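Local structure of geranylgeranyl pyrophosphate synthetase (Pyrococcus horikoshii, 1WY0) at residues V53-T58 with L66-P71; E59-D64 with I192-E197. The protein probably condenses isopentenyl diphosphate with allylic diphosphates to build the C20 isoprenoid geranylgeranyl diphosphate, a precursor of archaeal membrane lipids. All blocks are in the same frame, centred on the assembly; numbering follows the deposited sequence.

Interaction 1. Residues V53-T58 with L66-P71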
# COMPACT_ATOMS: atom_id res chain seq x y z
N VAL A 53 -23.13 0.75 -0.54
CA VAL A 53 -23.43 1.72 0.49
C VAL A 53 -23.08 3.11 -0.01
O VAL A 53 -23.75 4.09 0.32
CB VAL A 53 -22.66 1.40 1.78
CG1 VAL A 53 -22.80 2.53 2.79
CG2 VAL A 53 -23.19 0.11 2.35
N VAL A 54 -22.05 3.19 -0.84
CA VAL A 54 -21.63 4.47 -1.39
C VAL A 54 -22.74 5.05 -2.27
O VAL A 54 -23.32 6.09 -1.96
CB VAL A 54 -20.34 4.33 -2.23
CG1 VAL A 54 -19.96 5.68 -2.82
CG2 VAL A 54 -19.20 3.80 -1.37
N LEU A 55 -23.02 4.36 -3.38
CA LEU A 55 -24.04 4.80 -4.32
C LEU A 55 -25.41 4.95 -3.67
O LEU A 55 -26.15 5.88 -3.99
CB LEU A 55 -24.14 3.81 -5.50
CG LEU A 55 -22.81 3.55 -6.23
CD1 LEU A 55 -23.03 2.58 -7.38
CD2 LEU A 55 -22.24 4.86 -6.73
N THR A 56 -25.76 4.05 -2.76
CA THR A 56 -27.05 4.12 -2.09
C THR A 56 -27.09 5.31 -1.14
O THR A 56 -28.14 5.91 -0.94
CB THR A 56 -27.36 2.84 -1.29
OG1 THR A 56 -27.33 1.71 -2.17
CG2 THR A 56 -28.74 2.93 -0.65
N SER A 57 -25.95 5.65 -0.55
CA SER A 57 -25.88 6.77 0.38
C SER A 57 -26.01 8.10 -0.35
O SER A 57 -26.55 9.06 0.19
CB SER A 57 -24.58 6.75 1.17
OG SER A 57 -24.65 5.81 2.23
N THR A 58 -25.50 8.15 -1.57
CA THR A 58 -25.61 9.38 -2.36
C THR A 58 -27.05 9.61 -2.83
O THR A 58 -27.42 10.68 -3.30
CB THR A 58 -24.68 9.26 -3.57
OG1 THR A 58 -23.34 9.11 -3.11
CG2 THR A 58 -24.77 10.52 -4.43
N LEU A 66 -24.61 7.95 -9.78
CA LEU A 66 -23.73 7.74 -10.92
C LEU A 66 -22.40 8.49 -10.78
O LEU A 66 -21.37 8.10 -11.31
CB LEU A 66 -24.45 8.21 -12.18
CG LEU A 66 -25.69 7.37 -12.49
CD1 LEU A 66 -26.46 7.89 -13.70
CD2 LEU A 66 -25.34 5.91 -12.79
N ARG A 67 -22.45 9.63 -10.08
CA ARG A 67 -21.22 10.40 -9.94
C ARG A 67 -20.34 9.87 -8.81
O ARG A 67 -19.19 10.28 -8.63
CB ARG A 67 -21.58 11.87 -9.75
CG ARG A 67 -22.17 12.45 -11.04
CD ARG A 67 -22.59 13.92 -10.90
NE ARG A 67 -21.42 14.79 -10.78
CZ ARG A 67 -20.83 15.21 -11.92
NH1 ARG A 67 -21.31 14.85 -13.09
NH2 ARG A 67 -19.75 16.00 -11.84
N ALA A 68 -20.91 8.93 -8.02
CA ALA A 68 -20.15 8.32 -6.94
C ALA A 68 -19.62 6.93 -7.32
O ALA A 68 -19.35 6.08 -6.47
CB ALA A 68 -21.06 8.21 -5.72
N ILE A 69 -19.46 6.70 -8.63
CA ILE A 69 -19.03 5.37 -9.08
C ILE A 69 -17.53 5.12 -8.84
O ILE A 69 -17.10 4.14 -8.24
CB ILE A 69 -19.35 5.23 -10.57
CG1 ILE A 69 -20.86 5.17 -10.80
CG2 ILE A 69 -18.76 3.90 -11.10
CD1 ILE A 69 -21.51 3.98 -10.08
N TYR A 70 -16.66 6.00 -9.31
CA TYR A 70 -15.23 5.79 -9.10
C TYR A 70 -14.84 5.86 -7.62
O TYR A 70 -13.94 5.15 -7.18
CB TYR A 70 -14.40 6.77 -9.92
CG TYR A 70 -14.15 6.30 -11.32
CD1 TYR A 70 -14.96 6.71 -12.38
CD2 TYR A 70 -13.10 5.42 -11.60
CE1 TYR A 70 -14.72 6.27 -13.68
CE2 TYR A 70 -12.85 4.98 -12.90
CZ TYR A 70 -13.67 5.41 -13.93
OH TYR A 70 -13.42 4.98 -15.22
N PRO A 71 -15.48 6.74 -6.84
CA PRO A 71 -15.14 6.82 -5.42
C PRO A 71 -15.58 5.54 -4.71
O PRO A 71 -14.97 5.13 -3.71
CB PRO A 71 -15.92 8.04 -4.95
CG PRO A 71 -15.85 8.93 -6.14
CD PRO A 71 -16.16 7.98 -7.27
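Leu55 holds CG beside its backbone N and anti to the carbonyl carbon (chi1 -55°), and its chain then extends (chi2 -179°), bringing both methyls, CD1 and CD2, close to 66-71. Ile69 sets off away from helix 49-57, but a bend at its second torsion (chi2 -60°) brings CD1 back. The two side chains cross obliquely. Ile69 CD1 lies 3.4 Å from Leu55 CD1, tighter than a usual methyl contact, and 3.5 Å from Leu55 CD2.

The other branch of Leu55 fills in against Ala68. Its CD2 is 3.7 Å from Ala68 CB and also presses closely on the Ala68 carbonyl oxygen. Val54 joins from the preceding position of the helix. Its CG1 is 4.0 Å from Ala68 CB and 3.7 Å from Ala68 O. Thr58 is a third neighbour, with OG1 3.6 Å from Ala68 CB. The hydroxyl has its polar partner outside the contact: Thr58 OG1 is hydrogen-bonded to Gly189 O in helix 167-193. Ala68 CB thus meets Val54, Leu55 and Thr58. The two segments are held to each other by packing, without hydrogen bonds between them. Ile18 of helix 3-25 packs on both Leu55 and Ile69.

All five touching residues are buried. Ala68 is the N-cap of helix 69-90, so the contact sets the start of that helix against the end of the one before. This is helix packing of the all-alpha polyprenyl synthetase fold. Helix 69-90 ends in the sequence DDIMD, which matches the first aspartate-rich motif of the family.

Interaction 2. Residues E59-D64 with I192-E197; sequences EAVGGD and IGTDNE
Val61, Gly193 and Thr194 have the most surface buried here. Val61 and Thr194 point at each other, and their side chains cross at about a right angle. Val61 CB and Thr194 CB are 3.4 Å apart, a tight approach for two carbons. Thr194 turns OG1 anti to its own backbone N (chi1 -165°). This leaves CG2 to face Val61, 3.6 Å from Val61 CB and 3.8 Å from Val61 CG1. OG1 accepts a weak bond from Asn196 N. Gly193 meets the other branch, its carbonyl carbon 4.0 Å from Val61 CG2. A CB on Gly193 would sit tightly against that methyl. The neighbouring Gly62 makes a CA-H...O contact with Gly193 O, 3.3 Å from its CA, where a side chain would clash. Tyr199 and Leu203 of helix 197-224 also pack on Val61. With an alanine here CG1 and CG2 are gone; CB could still meet Thr194, but a gap would probably open beside Gly193 C, Tyr199 and Leu203. Apart from the one CA-H...O contact, apolar carbons and bare backbone carry this junction, so it depends on close fit, and the two facing glycines permit that fit.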
# COMPACT_ATOMS: atom_id res chain seq x y z
N GLU A 59 -27.87 8.55 -2.72
CA GLU A 59 -29.27 8.67 -3.14
C GLU A 59 -30.17 9.03 -1.96
O GLU A 59 -31.27 9.55 -2.11
CB GLU A 59 -29.70 7.33 -3.74
CG GLU A 59 -31.15 7.37 -4.25
CD GLU A 59 -31.49 6.05 -4.90
OE1 GLU A 59 -32.65 5.83 -5.22
OE2 GLU A 59 -30.58 5.24 -5.08
N ALA A 60 -29.69 8.70 -0.75
CA ALA A 60 -30.48 8.99 0.44
C ALA A 60 -30.36 10.45 0.85
O ALA A 60 -30.98 10.92 1.79
CB ALA A 60 -29.97 8.10 1.57
N VAL A 61 -29.49 11.17 0.11
CA VAL A 61 -29.23 12.56 0.46
C VAL A 61 -29.62 13.53 -0.66
O VAL A 61 -30.29 14.53 -0.45
CB VAL A 61 -27.75 12.70 0.79
CG1 VAL A 61 -27.43 11.96 2.09
CG2 VAL A 61 -26.90 12.12 -0.33
N GLY A 62 -29.13 13.23 -1.88
CA GLY A 62 -29.38 14.14 -3.00
C GLY A 62 -29.86 13.39 -4.24
O GLY A 62 -30.96 13.60 -4.74
N GLY A 63 -28.99 12.51 -4.76
CA GLY A 63 -29.37 11.75 -5.95
C GLY A 63 -28.21 11.61 -6.93
O GLY A 63 -27.12 12.16 -6.75
N ASP A 64 -28.45 10.81 -7.99
CA ASP A 64 -27.42 10.58 -8.99
C ASP A 64 -26.17 9.95 -8.38
O ASP A 64 -25.11 10.57 -8.25
CB ASP A 64 -27.07 11.91 -9.65
CG ASP A 64 -26.56 11.62 -11.06
OD1 ASP A 64 -26.68 10.48 -11.48
OD2 ASP A 64 -26.05 12.54 -11.70
N ILE A 192 -20.95 13.27 -1.70
CA ILE A 192 -21.03 13.40 -3.15
C ILE A 192 -22.38 13.95 -3.60
O ILE A 192 -22.55 14.40 -4.73
CB ILE A 192 -20.80 12.02 -3.77
CG1 ILE A 192 -19.35 11.58 -3.57
CG2 ILE A 192 -21.07 12.08 -5.28
CD1 ILE A 192 -18.36 12.54 -4.23
N GLY A 193 -23.37 13.87 -2.70
CA GLY A 193 -24.70 14.29 -3.16
C GLY A 193 -25.39 15.29 -2.22
O GLY A 193 -26.53 15.68 -2.43
N THR A 194 -24.68 15.70 -1.14
CA THR A 194 -25.36 16.59 -0.20
C THR A 194 -24.38 17.44 0.61
O THR A 194 -23.28 17.03 0.94
CB THR A 194 -26.19 15.73 0.75
OG1 THR A 194 -27.12 16.57 1.44
CG2 THR A 194 -25.28 15.06 1.79
N ASP A 195 -24.80 18.69 0.88
CA ASP A 195 -23.99 19.57 1.72
C ASP A 195 -24.63 19.75 3.11
O ASP A 195 -24.44 20.74 3.79
CB ASP A 195 -23.88 20.93 1.03
CG ASP A 195 -22.77 20.88 -0.01
OD1 ASP A 195 -21.60 20.94 0.39
OD2 ASP A 195 -23.08 20.77 -1.19
N ASN A 196 -25.45 18.75 3.48
CA ASN A 196 -26.11 18.79 4.78
C ASN A 196 -25.31 18.01 5.83
O ASN A 196 -25.34 16.79 5.90
CB ASN A 196 -27.51 18.20 4.63
CG ASN A 196 -28.25 18.31 5.94
OD1 ASN A 196 -27.66 18.28 7.02
ND2 ASN A 196 -29.58 18.43 5.83
N GLU A 197 -24.55 18.77 6.65
CA GLU A 197 -23.66 18.13 7.61
C GLU A 197 -24.41 17.23 8.60
O GLU A 197 -23.82 16.44 9.33
CB GLU A 197 -22.92 19.23 8.37
CG GLU A 197 -21.93 19.99 7.49
CD GLU A 197 -20.95 19.01 6.88
OE1 GLU A 197 -20.50 18.12 7.59
OE2 GLU A 197 -20.64 19.16 5.70

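How the interactions relate
The segments alternate along the chain. Residues 53-58 lead into 59-64, then comes 66-71, and 192-197 follows 120 residues later. The two centres are about 10 Å apart, on the same side of the chain's centre. Interaction 1 joins helices 49-57 and 69-90, which follow each other in sequence. Interaction 2 ties the loop between them to the end of helix 167-193 and the loop that follows it, across 127 mostly helical residues. The contacts also touch. Ile192 CG2 lies 3.9 Å from Ala68 CB, and Thr58 CG2 is 3.7 Å from Gly63 O. Together they form one patch of the polyprenyl synthetase fold, where the loop between two early helices packs against the end of a later one.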